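Local coordinates for piwi domain-containing protein (Vanderwaltozyma polyspora, PDB 5THE) that probably binds guide RNA as a budding yeast Argonaute, of which this chain is the C-terminal lobe with the Piwi domain, at residues 185-190 with 205-210; 198-203 with 502-507; 275-278 with 283-286. All coordinates share one frame; numbering follows the deposited sequence.

Interaction 1: 185-190 with 205-210; sequences TYILYV and YITDLK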
ATOM      1  N   THR A 185      13.118  -8.782 -18.244  1.00 29.84           N
ATOM      2  CA  THR A 185      14.056  -7.742 -17.846  1.00 31.55           C
ATOM      3  C   THR A 185      13.394  -6.759 -16.888  1.00 31.00           C
ATOM      4  O   THR A 185      12.311  -6.227 -17.166  1.00 30.81           O
ATOM      5  CB  THR A 185      14.622  -7.014 -19.068  1.00 33.82           C
ATOM      6  OG1 THR A 185      15.544  -7.880 -19.735  1.00 35.43           O
ATOM      7  CG2 THR A 185      15.360  -5.765 -18.645  1.00 33.58           C
ATOM      8  N   TYR A 186      14.051  -6.544 -15.755  1.00 27.92           N
ATOM      9  CA  TYR A 186      13.646  -5.573 -14.754  1.00 27.09           C
ATOM     10  C   TYR A 186      14.567  -4.376 -14.879  1.00 27.03           C
ATOM     11  O   TYR A 186      15.791  -4.540 -14.922  1.00 24.16           O
ATOM     12  CB  TYR A 186      13.737  -6.173 -13.344  1.00 23.77           C
ATOM     13  CG  TYR A 186      12.967  -5.386 -12.314  1.00 27.09           C
ATOM     14  CD1 TYR A 186      13.464  -4.181 -11.820  1.00 23.97           C
ATOM     15  CD2 TYR A 186      11.733  -5.835 -11.850  1.00 28.68           C
ATOM     16  CE1 TYR A 186      12.760  -3.449 -10.889  1.00 26.21           C
ATOM     17  CE2 TYR A 186      11.016  -5.112 -10.914  1.00 28.84           C
ATOM     18  CZ  TYR A 186      11.536  -3.919 -10.440  1.00 31.39           C
ATOM     19  OH  TYR A 186      10.841  -3.189  -9.518  1.00 30.30           O
ATOM     20  N   ILE A 187      13.992  -3.181 -14.960  1.00 28.84           N
ATOM     21  CA  ILE A 187      14.786  -1.973 -15.123  1.00 20.98           C
ATOM     22  C   ILE A 187      15.072  -1.358 -13.762  1.00 23.98           C
ATOM     23  O   ILE A 187      14.158  -1.158 -12.958  1.00 28.46           O
ATOM     24  CB  ILE A 187      14.074  -0.955 -16.020  1.00 21.71           C
ATOM     25  CG1 ILE A 187      14.001  -1.461 -17.452  1.00 21.45           C
ATOM     26  CG2 ILE A 187      14.818   0.381 -15.964  1.00 23.88           C
ATOM     27  CD1 ILE A 187      12.979  -0.719 -18.245  1.00 30.61           C
ATOM     28  N   LEU A 188      16.331  -1.015 -13.521  1.00 21.36           N
ATOM     29  CA  LEU A 188      16.720  -0.239 -12.345  1.00 22.99           C
ATOM     30  C   LEU A 188      17.177   1.138 -12.814  1.00 23.20           C
ATOM     31  O   LEU A 188      18.255   1.281 -13.396  1.00 26.60           O
ATOM     32  CB  LEU A 188      17.815  -0.950 -11.553  1.00 25.49           C
ATOM     33  CG  LEU A 188      18.351  -0.177 -10.349  1.00 29.78           C
ATOM     34  CD1 LEU A 188      17.221   0.148  -9.357  1.00 28.72           C
ATOM     35  CD2 LEU A 188      19.484  -0.960  -9.680  1.00 31.89           C
ATOM     36  N   TYR A 189      16.345   2.145 -12.599  1.00 21.35           N
ATOM     37  CA  TYR A 189      16.756   3.511 -12.880  1.00 22.43           C
ATOM     38  C   TYR A 189      17.620   4.003 -11.721  1.00 26.60           C
ATOM     39  O   TYR A 189      17.181   3.993 -10.565  1.00 26.12           O
ATOM     40  CB  TYR A 189      15.539   4.408 -13.071  1.00 21.04           C
ATOM     41  CG  TYR A 189      14.776   4.161 -14.346  1.00 19.77           C
ATOM     42  CD1 TYR A 189      15.391   4.318 -15.587  1.00 16.40           C
ATOM     43  CD2 TYR A 189      13.420   3.825 -14.318  1.00 20.17           C
ATOM     44  CE1 TYR A 189      14.692   4.113 -16.757  1.00 19.68           C
ATOM     45  CE2 TYR A 189      12.712   3.612 -15.496  1.00 23.17           C
ATOM     46  CZ  TYR A 189      13.355   3.759 -16.712  1.00 23.50           C
ATOM     47  OH  TYR A 189      12.668   3.553 -17.891  1.00 26.51           O
ATOM     48  N   VAL A 190      18.848   4.411 -12.027  1.00 25.97           N
ATOM     49  CA  VAL A 190      19.779   4.935 -11.030  1.00 27.59           C
ATOM     50  C   VAL A 190      19.861   6.438 -11.249  1.00 26.03           C
ATOM     51  O   VAL A 190      20.426   6.898 -12.251  1.00 26.22           O
ATOM     52  CB  VAL A 190      21.158   4.274 -11.138  1.00 24.51           C
ATOM     53  CG1 VAL A 190      22.120   4.844 -10.103  1.00 23.93           C
ATOM     54  CG2 VAL A 190      21.023   2.749 -10.959  1.00 24.09           C
ATOM     55  N   TYR A 205       5.857   7.838 -15.895  1.00 23.62           N
ATOM     56  CA  TYR A 205       4.900   8.048 -16.971  1.00 26.46           C
ATOM     57  C   TYR A 205       5.273   7.240 -18.203  1.00 25.33           C
ATOM     58  O   TYR A 205       4.427   6.580 -18.809  1.00 24.70           O
ATOM     59  CB  TYR A 205       4.839   9.530 -17.301  1.00 27.72           C
ATOM     60  CG  TYR A 205       3.952   9.883 -18.463  1.00 29.26           C
ATOM     61  CD1 TYR A 205       2.581   9.976 -18.299  1.00 32.53           C
ATOM     62  CD2 TYR A 205       4.489  10.163 -19.716  1.00 32.30           C
ATOM     63  CE1 TYR A 205       1.759  10.327 -19.349  1.00 33.32           C
ATOM     64  CE2 TYR A 205       3.674  10.511 -20.779  1.00 38.08           C
ATOM     65  CZ  TYR A 205       2.308  10.590 -20.584  1.00 42.15           C
ATOM     66  OH  TYR A 205       1.472  10.934 -21.618  1.00 44.57           O
ATOM     67  N   ILE A 206       6.546   7.278 -18.585  1.00 21.93           N
ATOM     68  CA  ILE A 206       6.998   6.518 -19.738  1.00 24.37           C
ATOM     69  C   ILE A 206       6.990   5.030 -19.436  1.00 28.76           C
ATOM     70  O   ILE A 206       6.460   4.223 -20.208  1.00 27.64           O
ATOM     71  CB  ILE A 206       8.396   6.990 -20.154  1.00 26.03           C
ATOM     72  CG1 ILE A 206       8.330   8.417 -20.710  1.00 32.07           C
ATOM     73  CG2 ILE A 206       8.998   6.042 -21.155  1.00 21.03           C
ATOM     74  CD1 ILE A 206       9.702   9.096 -20.731  1.00 35.78           C
ATOM     75  N   THR A 207       7.584   4.643 -18.308  1.00 25.42           N
ATOM     76  CA  THR A 207       7.892   3.234 -18.110  1.00 27.36           C
ATOM     77  C   THR A 207       6.692   2.458 -17.575  1.00 28.66           C
ATOM     78  O   THR A 207       6.425   1.346 -18.048  1.00 26.38           O
ATOM     79  CB  THR A 207       9.097   3.102 -17.188  1.00 22.18           C
ATOM     80  OG1 THR A 207      10.104   4.026 -17.627  1.00 24.79           O
ATOM     81  CG2 THR A 207       9.658   1.690 -17.255  1.00 19.08           C
ATOM     82  N   ASP A 208       5.966   3.010 -16.595  1.00 27.24           N
ATOM     83  CA  ASP A 208       4.732   2.360 -16.147  1.00 28.16           C
ATOM     84  C   ASP A 208       3.633   2.535 -17.183  1.00 34.32           C
ATOM     85  O   ASP A 208       3.069   1.562 -17.696  1.00 25.59           O
ATOM     86  CB  ASP A 208       4.228   2.937 -14.817  1.00 27.43           C
ATOM     87  CG  ASP A 208       5.165   2.721 -13.641  1.00 32.08           C
ATOM     88  OD1 ASP A 208       6.105   1.887 -13.702  1.00 30.15           O
ATOM     89  OD2 ASP A 208       4.923   3.412 -12.621  1.00 26.90           O
ATOM     90  N   LEU A 209       3.303   3.786 -17.493  1.00 32.72           N
ATOM     91  CA  LEU A 209       2.046   4.049 -18.179  1.00 31.41           C
ATOM     92  C   LEU A 209       2.147   3.765 -19.678  1.00 32.49           C
ATOM     93  O   LEU A 209       1.281   3.092 -20.245  1.00 28.11           O
ATOM     94  CB  LEU A 209       1.608   5.489 -17.891  1.00 31.54           C
ATOM     95  CG  LEU A 209       0.290   5.961 -18.501  1.00 33.12           C
ATOM     96  CD1 LEU A 209      -0.316   6.992 -17.602  1.00 32.09           C
ATOM     97  CD2 LEU A 209       0.526   6.534 -19.902  1.00 30.97           C
ATOM     98  N   LYS A 210       3.199   4.256 -20.339  1.00 28.79           N
ATOM     99  CA  LYS A 210       3.327   4.018 -21.773  1.00 35.03           C
ATOM    100  C   LYS A 210       3.707   2.568 -22.074  1.00 39.54           C
ATOM    101  O   LYS A 210       3.045   1.903 -22.878  1.00 43.20           O
ATOM    102  CB  LYS A 210       4.342   4.990 -22.386  1.00 31.16           C
ATOM    103  CG  LYS A 210       3.828   6.431 -22.504  1.00 39.75           C
ATOM    104  CD  LYS A 210       2.356   6.436 -22.923  1.00 48.17           C
ATOM    105  CE  LYS A 210       2.034   7.507 -23.957  1.00 55.79           C
ATOM    106  NZ  LYS A 210       2.275   8.872 -23.425  1.00 57.92           N
TER

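Interaction 2: 198-203 with 502-507; sequences AVYDRL and ATCFFK. With nucleotides of chain B.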
ATOM      1  N   ALA A 198      10.159  16.076 -11.441  1.00 27.37           N
ATOM      2  CA  ALA A 198       9.878  16.169 -12.870  1.00 30.93           C
ATOM      3  C   ALA A 198      10.509  15.007 -13.617  1.00 29.08           C
ATOM      4  O   ALA A 198       9.909  14.459 -14.551  1.00 26.66           O
ATOM      5  CB  ALA A 198      10.381  17.498 -13.438  1.00 32.91           C
ATOM      6  N   VAL A 199      11.726  14.624 -13.223  1.00 22.19           N
ATOM      7  CA  VAL A 199      12.380  13.490 -13.858  1.00 23.46           C
ATOM      8  C   VAL A 199      11.724  12.186 -13.422  1.00 26.83           C
ATOM      9  O   VAL A 199      11.427  11.322 -14.254  1.00 21.13           O
ATOM     10  CB  VAL A 199      13.884  13.495 -13.555  1.00 20.60           C
ATOM     11  CG1 VAL A 199      14.451  12.125 -13.786  1.00 17.79           C
ATOM     12  CG2 VAL A 199      14.608  14.504 -14.470  1.00 20.01           C
ATOM     13  N   TYR A 200      11.458  12.036 -12.116  1.00 19.45           N
ATOM     14  CA  TYR A 200      10.838  10.805 -11.623  1.00 26.57           C
ATOM     15  C   TYR A 200       9.447  10.605 -12.220  1.00 27.48           C
ATOM     16  O   TYR A 200       9.092   9.492 -12.630  1.00 23.47           O
ATOM     17  CB  TYR A 200      10.765  10.834 -10.099  1.00 20.66           C
ATOM     18  CG  TYR A 200      10.060   9.662  -9.475  1.00 20.31           C
ATOM     19  CD1 TYR A 200       8.693   9.700  -9.217  1.00 21.88           C
ATOM     20  CD2 TYR A 200      10.769   8.514  -9.107  1.00 21.13           C
ATOM     21  CE1 TYR A 200       8.048   8.619  -8.624  1.00 20.64           C
ATOM     22  CE2 TYR A 200      10.134   7.441  -8.518  1.00 19.43           C
ATOM     23  CZ  TYR A 200       8.781   7.492  -8.270  1.00 24.36           C
ATOM     24  OH  TYR A 200       8.153   6.406  -7.678  1.00 25.76           O
ATOM     25  N   ASP A 201       8.632  11.668 -12.241  1.00 24.71           N
ATOM     26  CA  ASP A 201       7.278  11.570 -12.784  1.00 25.17           C
ATOM     27  C   ASP A 201       7.307  11.096 -14.224  1.00 24.88           C
ATOM     28  O   ASP A 201       6.546  10.205 -14.616  1.00 27.20           O
ATOM     29  CB  ASP A 201       6.566  12.925 -12.710  1.00 30.21           C
ATOM     30  CG  ASP A 201       6.216  13.331 -11.296  1.00 31.12           C
ATOM     31  OD1 ASP A 201       6.377  12.506 -10.378  1.00 27.38           O
ATOM     32  OD2 ASP A 201       5.757  14.475 -11.110  1.00 35.73           O
ATOM     33  N   ARG A 202       8.192  11.691 -15.024  1.00 22.80           N
ATOM     34  CA  ARG A 202       8.286  11.332 -16.428  1.00 27.83           C
ATOM     35  C   ARG A 202       8.808   9.910 -16.606  1.00 25.76           C
ATOM     36  O   ARG A 202       8.352   9.186 -17.498  1.00 28.00           O
ATOM     37  CB  ARG A 202       9.181  12.336 -17.151  1.00 23.01           C
ATOM     38  CG  ARG A 202       9.119  12.220 -18.652  1.00 25.84           C
ATOM     39  CD  ARG A 202       7.821  12.798 -19.163  1.00 29.25           C
ATOM     40  NE  ARG A 202       7.723  12.724 -20.612  1.00 31.71           N
ATOM     41  CZ  ARG A 202       6.692  13.187 -21.314  1.00 33.29           C
ATOM     42  NH1 ARG A 202       5.675  13.778 -20.701  1.00 31.22           N
ATOM     43  NH2 ARG A 202       6.678  13.061 -22.630  1.00 30.08           N
ATOM     44  N   LEU A 203       9.774   9.497 -15.782  1.00 23.25           N
ATOM     45  CA  LEU A 203      10.252   8.113 -15.851  1.00 24.12           C
ATOM     46  C   LEU A 203       9.123   7.120 -15.619  1.00 22.79           C
ATOM     47  O   LEU A 203       9.007   6.121 -16.340  1.00 25.80           O
ATOM     48  CB  LEU A 203      11.354   7.878 -14.826  1.00 26.42           C
ATOM     49  CG  LEU A 203      12.752   8.344 -15.215  1.00 27.59           C
ATOM     50  CD1 LEU A 203      13.694   8.096 -14.069  1.00 28.18           C
ATOM     51  CD2 LEU A 203      13.234   7.631 -16.481  1.00 24.03           C
ATOM     52  N   ALA A 502      -0.675   7.785  -9.607  1.00 22.01           N
ATOM     53  CA  ALA A 502      -1.567   8.331 -10.623  1.00 26.72           C
ATOM     54  C   ALA A 502      -1.373   9.838 -10.771  1.00 26.15           C
ATOM     55  O   ALA A 502      -1.497  10.373 -11.877  1.00 28.12           O
ATOM     56  CB  ALA A 502      -3.013   7.999 -10.271  1.00 20.29           C
ATOM     57  N   THR A 503      -1.050  10.522  -9.671  1.00 21.03           N
ATOM     58  CA  THR A 503      -0.718  11.944  -9.721  1.00 26.47           C
ATOM     59  C   THR A 503       0.552  12.190 -10.530  1.00 25.87           C
ATOM     60  O   THR A 503       0.601  13.122 -11.341  1.00 27.55           O
ATOM     61  CB  THR A 503      -0.582  12.482  -8.297  1.00 22.07           C
ATOM     62  OG1 THR A 503      -1.816  12.266  -7.591  1.00 27.62           O
ATOM     63  CG2 THR A 503      -0.254  13.962  -8.293  1.00 22.30           C
ATOM     64  N   CYS A 504       1.592  11.367 -10.322  1.00 19.65           N
ATOM     65  CA  CYS A 504       2.763  11.408 -11.203  1.00 24.20           C
ATOM     66  C   CYS A 504       2.354  11.395 -12.669  1.00 27.85           C
ATOM     67  O   CYS A 504       2.846  12.197 -13.473  1.00 26.69           O
ATOM     68  CB  CYS A 504       3.686  10.217 -10.932  1.00 26.58           C
ATOM     69  SG  CYS A 504       4.422  10.192  -9.309  1.00 30.95           S
ATOM     70  N   PHE A 505       1.471  10.460 -13.040  1.00 26.13           N
ATOM     71  CA  PHE A 505       1.056  10.352 -14.433  1.00 21.75           C
ATOM     72  C   PHE A 505       0.352  11.625 -14.882  1.00 26.92           C
ATOM     73  O   PHE A 505       0.619  12.143 -15.972  1.00 26.68           O
ATOM     74  CB  PHE A 505       0.127   9.152 -14.628  1.00 26.88           C
ATOM     75  CG  PHE A 505       0.737   7.826 -14.272  1.00 23.37           C
ATOM     76  CD1 PHE A 505       2.108   7.630 -14.317  1.00 19.68           C
ATOM     77  CD2 PHE A 505      -0.082   6.765 -13.902  1.00 24.24           C
ATOM     78  CE1 PHE A 505       2.659   6.394 -13.994  1.00 20.64           C
ATOM     79  CE2 PHE A 505       0.455   5.522 -13.584  1.00 18.79           C
ATOM     80  CZ  PHE A 505       1.831   5.338 -13.635  1.00 19.83           C
ATOM     81  N   PHE A 506      -0.568  12.136 -14.052  1.00 23.10           N
ATOM     82  CA  PHE A 506      -1.290  13.356 -14.400  1.00 31.60           C
ATOM     83  C   PHE A 506      -0.321  14.510 -14.612  1.00 30.92           C
ATOM     84  O   PHE A 506      -0.396  15.231 -15.619  1.00 24.01           O
ATOM     85  CB  PHE A 506      -2.298  13.692 -13.300  1.00 29.49           C
ATOM     86  CG  PHE A 506      -3.127  14.926 -13.580  1.00 29.05           C
ATOM     87  CD1 PHE A 506      -2.609  16.197 -13.379  1.00 34.32           C
ATOM     88  CD2 PHE A 506      -4.435  14.806 -14.011  1.00 30.89           C
ATOM     89  CE1 PHE A 506      -3.367  17.320 -13.628  1.00 32.21           C
ATOM     90  CE2 PHE A 506      -5.199  15.928 -14.256  1.00 29.72           C
ATOM     91  CZ  PHE A 506      -4.664  17.182 -14.068  1.00 28.91           C
ATOM     92  N   LYS A 507       0.621  14.668 -13.679  1.00 25.66           N
ATOM     93  CA  LYS A 507       1.562  15.784 -13.714  1.00 30.46           C
ATOM     94  C   LYS A 507       2.537  15.679 -14.883  1.00 29.63           C
ATOM     95  O   LYS A 507       2.906  16.701 -15.476  1.00 27.58           O
ATOM     96  CB  LYS A 507       2.318  15.863 -12.386  1.00 23.96           C
ATOM     97  CG  LYS A 507       1.496  16.455 -11.251  1.00 26.55           C
ATOM     98  CD  LYS A 507       2.187  16.264  -9.890  1.00 39.75           C
ATOM     99  CE  LYS A 507       3.628  16.740  -9.906  1.00 48.67           C
ATOM    100  NZ  LYS A 507       3.733  18.221  -9.937  1.00 59.15           N
TER
ATOM    101  OP3   U B   1       9.015   4.071  -6.877  1.00 28.67           O
ATOM    102  P     U B   1      10.385   3.530  -6.963  1.00 26.12           P
ATOM    103  OP1   U B   1      10.654   3.078  -8.350  1.00 27.64           O
ATOM    104  OP2   U B   1      10.595   2.558  -5.877  1.00 26.89           O
ATOM    105  O5'   U B   1      11.382   4.732  -6.732  1.00 24.30           O
ATOM    106  C5'   U B   1      11.711   5.182  -5.425  1.00 20.42           C
ATOM    107  C4'   U B   1      12.984   5.972  -5.485  1.00 24.69           C
ATOM    108  O4'   U B   1      12.778   7.161  -6.305  1.00 21.82           O
ATOM    109  C3'   U B   1      13.529   6.449  -4.147  1.00 24.45           C
ATOM    110  O3'   U B   1      14.948   6.289  -4.146  1.00 24.54           O
ATOM    111  C2'   U B   1      13.154   7.932  -4.119  1.00 22.96           C
ATOM    112  O2'   U B   1      14.006   8.741  -3.338  1.00 25.30           O
ATOM    113  C1'   U B   1      13.221   8.308  -5.600  1.00 22.35           C
ATOM    114  N1    U B   1      12.345   9.444  -5.955  1.00 24.87           N
ATOM    115  C2    U B   1      12.919  10.546  -6.536  1.00 30.37           C
ATOM    116  O2    U B   1      14.105  10.586  -6.785  1.00 31.46           O
ATOM    117  N3    U B   1      12.067  11.586  -6.830  1.00 32.54           N
ATOM    118  C4    U B   1      10.704  11.617  -6.598  1.00 36.28           C
ATOM    119  O4    U B   1      10.054  12.615  -6.924  1.00 41.56           O
ATOM    120  C5    U B   1      10.176  10.441  -5.977  1.00 28.72           C
ATOM    121  C6    U B   1      10.997   9.426  -5.677  1.00 25.99           C
TER

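Interaction 3: 275-278 with 283-286; sequences HYPE and SIAS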
ATOM      1  N   HIS A 275      -6.293  15.341  -4.095  1.00 27.22           N
ATOM      2  CA  HIS A 275      -6.881  16.522  -4.698  1.00 29.54           C
ATOM      3  C   HIS A 275      -5.809  17.389  -5.331  1.00 32.04           C
ATOM      4  O   HIS A 275      -4.646  17.373  -4.913  1.00 30.98           O
ATOM      5  CB  HIS A 275      -7.656  17.321  -3.669  1.00 32.55           C
ATOM      6  CG  HIS A 275      -8.710  16.519  -2.983  1.00 34.08           C
ATOM      7  ND1 HIS A 275      -9.848  16.088  -3.630  1.00 32.77           N
ATOM      8  CD2 HIS A 275      -8.794  16.051  -1.715  1.00 31.81           C
ATOM      9  CE1 HIS A 275     -10.590  15.390  -2.789  1.00 36.06           C
ATOM     10  NE2 HIS A 275      -9.975  15.357  -1.619  1.00 33.85           N
ATOM     11  N   TYR A 276      -6.233  18.134  -6.347  1.00 31.42           N
ATOM     12  CA  TYR A 276      -5.409  19.133  -7.019  1.00 32.88           C
ATOM     13  C   TYR A 276      -4.025  18.599  -7.389  1.00 26.99           C
ATOM     14  O   TYR A 276      -3.008  19.062  -6.859  1.00 33.04           O
ATOM     15  CB  TYR A 276      -5.305  20.389  -6.165  1.00 35.52           C
ATOM     16  CG  TYR A 276      -6.675  20.929  -5.802  1.00 33.45           C
ATOM     17  CD1 TYR A 276      -7.530  21.419  -6.788  1.00 32.82           C
ATOM     18  CD2 TYR A 276      -7.130  20.914  -4.483  1.00 37.65           C
ATOM     19  CE1 TYR A 276      -8.793  21.897  -6.474  1.00 35.73           C
ATOM     20  CE2 TYR A 276      -8.397  21.399  -4.159  1.00 38.46           C
ATOM     21  CZ  TYR A 276      -9.219  21.887  -5.158  1.00 39.57           C
ATOM     22  OH  TYR A 276     -10.476  22.355  -4.850  1.00 42.28           O
ATOM     23  N   PRO A 277      -3.945  17.610  -8.284  1.00 31.48           N
ATOM     24  CA  PRO A 277      -2.623  17.165  -8.750  1.00 28.94           C
ATOM     25  C   PRO A 277      -1.862  18.281  -9.437  1.00 34.35           C
ATOM     26  O   PRO A 277      -0.623  18.313  -9.400  1.00 35.00           O
ATOM     27  CB  PRO A 277      -2.957  16.012  -9.709  1.00 28.98           C
ATOM     28  CG  PRO A 277      -4.366  16.267 -10.151  1.00 28.01           C
ATOM     29  CD  PRO A 277      -5.045  16.897  -8.964  1.00 30.86           C
ATOM     30  N   GLU A 278      -2.584  19.192 -10.079  1.00 33.81           N
ATOM     31  CA  GLU A 278      -2.127  20.523 -10.434  1.00 34.62           C
ATOM     32  C   GLU A 278      -3.202  21.494  -9.965  1.00 36.68           C
ATOM     33  O   GLU A 278      -4.260  21.081  -9.483  1.00 32.79           O
ATOM     34  CB  GLU A 278      -1.868  20.654 -11.938  1.00 39.37           C
ATOM     35  CG  GLU A 278      -0.780  19.738 -12.475  1.00 41.90           C
ATOM     36  CD  GLU A 278       0.597  20.183 -12.061  1.00 44.67           C
ATOM     37  OE1 GLU A 278       0.711  21.269 -11.459  1.00 44.56           O
ATOM     38  OE2 GLU A 278       1.570  19.462 -12.358  1.00 48.80           O
ATOM     39  N   SER A 283      -9.856  15.846  -8.944  1.00 31.25           N
ATOM     40  CA  SER A 283      -9.235  14.929  -8.011  1.00 31.13           C
ATOM     41  C   SER A 283      -9.004  13.560  -8.667  1.00 25.68           C
ATOM     42  O   SER A 283      -9.537  13.243  -9.738  1.00 26.64           O
ATOM     43  CB  SER A 283     -10.102  14.815  -6.758  1.00 30.52           C
ATOM     44  OG  SER A 283     -10.242  16.092  -6.175  1.00 34.46           O
ATOM     45  N   ILE A 284      -8.189  12.743  -8.002  1.00 26.94           N
ATOM     46  CA  ILE A 284      -7.826  11.410  -8.469  1.00 26.95           C
ATOM     47  C   ILE A 284      -8.219  10.413  -7.392  1.00 26.33           C
ATOM     48  O   ILE A 284      -7.899  10.613  -6.219  1.00 24.50           O
ATOM     49  CB  ILE A 284      -6.320  11.308  -8.780  1.00 27.51           C
ATOM     50  CG1 ILE A 284      -5.946  12.300  -9.869  1.00 25.57           C
ATOM     51  CG2 ILE A 284      -5.938   9.872  -9.188  1.00 21.78           C
ATOM     52  CD1 ILE A 284      -4.474  12.338 -10.228  1.00 23.75           C
ATOM     53  N   ALA A 285      -8.916   9.349  -7.791  1.00 25.15           N
ATOM     54  CA  ALA A 285      -9.310   8.274  -6.894  1.00 30.40           C
ATOM     55  C   ALA A 285      -8.633   6.982  -7.325  1.00 28.73           C
ATOM     56  O   ALA A 285      -8.355   6.782  -8.509  1.00 25.14           O
ATOM     57  CB  ALA A 285     -10.840   8.067  -6.877  1.00 27.01           C
ATOM     58  N   SER A 286      -8.364   6.116  -6.352  1.00 22.26           N
ATOM     59  CA  SER A 286      -7.779   4.813  -6.615  1.00 27.04           C
ATOM     60  C   SER A 286      -8.546   3.758  -5.831  1.00 27.70           C
ATOM     61  O   SER A 286      -9.199   4.050  -4.831  1.00 27.69           O
ATOM     62  CB  SER A 286      -6.291   4.776  -6.249  1.00 22.34           C
ATOM     63  OG  SER A 286      -6.142   4.885  -4.848  1.00 26.93           O
TER
HETATM   64  O   HOH W   1      -8.907  18.231  -7.003  1.00 27.01           O

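Interaction 1: 185-190 with 205-210
Strand 185-190 runs past the C-terminal end of the helix that holds 205-210, with backbones nearest at Ile-187 and Thr-207, whose CA atoms are 9.1 Å apart. That separation is bridged by side chains, chiefly Tyr-189 and Thr-207, which reach for each other from opposite directions. The phenol OH of Tyr-189 donates to OG1 of Thr-207 at 2.6 Å, and OG1 sits at the edge of the ring, near its plane. The Thr-207 hydroxyl in turn hydrogen-bonds to the carbonyl of Leu-203, one turn back in the helix, so this buried oxygen has two partners, taking a proton from the tyrosine and giving its own to the Leu-203 carbonyl. This is the interior of a beta-alpha-beta crossover: strand 185-191 leads into helix 197-210, which returns the chain to the parallel neighbour 215-219, as in the Rossmann-like MID fold of Argonautes. Thr-207 shows the sheet a methyl as well as a hydroxyl. With OG1 beside the backbone N (chi1 -46°) and CG2 anti to that N, the methyl lies 3.6 Å from the Tyr-189 OH and meets CD1 of Ile-187 at 4.2 Å. Within the strand, Ile-187 covers one ring face: its CG2 stands 3.7 Å above the centre of the Tyr-189 ring, while Leu-174 of helix 169-179 also touches Tyr-189. Along the helix, the last turn widens to a pi-type turn, in which Lys-210 N binds Tyr-205 O at 3.0 Å. Next to Thr-207, the Asp-208 carboxylate is held by Asn-215 through OD1 and by a salt bridge from Arg-501 to OD2.

Interaction 2: 198-203 with 502-507
The pocket that takes the 5' nucleotide of a guide strand, a hallmark of the Argonaute MID domain, is built here on helix 197-210, and Tyr-200, Asp-201, Cys-504 and Lys-507 join that helix to helix 490-515 behind it. The two segments cross almost at right angles (signed angle -100°), their axes 8.4 Å apart at closest approach. At the crossing, CA of Asp-201 comes within 4.8 Å of CA of Cys-504, so the backbones themselves come close here, with the Asp-201 and Cys-504 side chains at the crossing. Tyr-200 serves both sides. With CG anti to the backbone N (chi1 176°), its ring extends along U1 of chain B: the uracil covers one face, C5 standing 3.5 Å above the ring plane and over its centre, and the hydroxyl donates to the 5' phosphate at OP3, 2.6 Å from OH. The uracil plane runs nearly parallel to the phenol, while OP3 lies in the plane of the ring, at the edge that carries the hydroxyl. The rim of that ring is backed by helix 490-515, because Cys-504 SG makes a sulfur-aromatic contact at the edge, 83° off the ring normal and 4.0 Å from CE1. Asp-201 OD1 also lies in the plane of the ring at its edge, and is 3.2 Å from the same sulfur. The Asp-201 carboxylate thus lies between Cys-504 and Lys-507. The lysine chain bends at its last two torsions and passes the carboxylate with its methylene rather than its ammonium group: NZ is 4.4 Å from Asp-201 OD2, too far for a salt bridge, though the opposite charge probably still steadies the aspartate. The nearer atom is CE of Lys-507, 3.3 Å from OD2 of Asp-201.

Interaction 3: 275-278 with 283-286
Ser-283, His-275 and Pro-277 carry most of this contact, in which the loop leaving strand 264-274 turns back over the start of the next strand. The imidazole of His-275 meets the serine hydroxyl edge-on: ND1 and Ser-283 OG are 2.6 Å apart in a hydrogen bond of 161°, with OG in the plane of the ring. Either atom could be the donor. OG is also 2.7 Å from a water, which accepts from the backbone N of Tyr-276 at 2.8 Å, so the hydroxyl links the histidine to the loop backbone; Glu-310 N adds a weak bond to it. With CG of His-275 beside its backbone N (chi1 -56°), the ring turns its ND1 edge to the serine. Replacing the histidine with an alanine would probably leave the Ser-283 hydroxyl without its imidazole mate and this end of the loop less firmly tied to the strand. Further on, the CB-CG side of the Pro-277 ring meets the end of Ile-284 at a slant, CG 3.9 Å from CD1. The strand of Ser-283 and Ile-284 runs antiparallel between 264-274 and 300-305 in the RNase H-like fold of the Piwi domain, and helix 490-515 packs against it, with Thr-503 on Pro-277 and Ala-502 on Ile-284.

How the interactions relate
Interaction 2 is the middle of the set: its centre is about 12 Å from that of interaction 1 and about 13 Å from that of interaction 3, while the centres of interactions 1 and 3 are about 23 Å apart. Interactions 1 and 2 share helix 197-210, and Phe-505 joins them, its CG 3.6 Å from Leu-209 CD1. On the other flank, helix 490-515 carries interaction 2 onto the loop of interaction 3, with Lys-507 CG 3.4 Å from Pro-277 O and a long, weak ion pair between Lys-507 and Glu-278. Interaction 2 touches the RNA directly, through Tyr-200 and U1 of chain B; the nearest atoms of interactions 1 and 3 lie about 6 and 12 Å from the RNA.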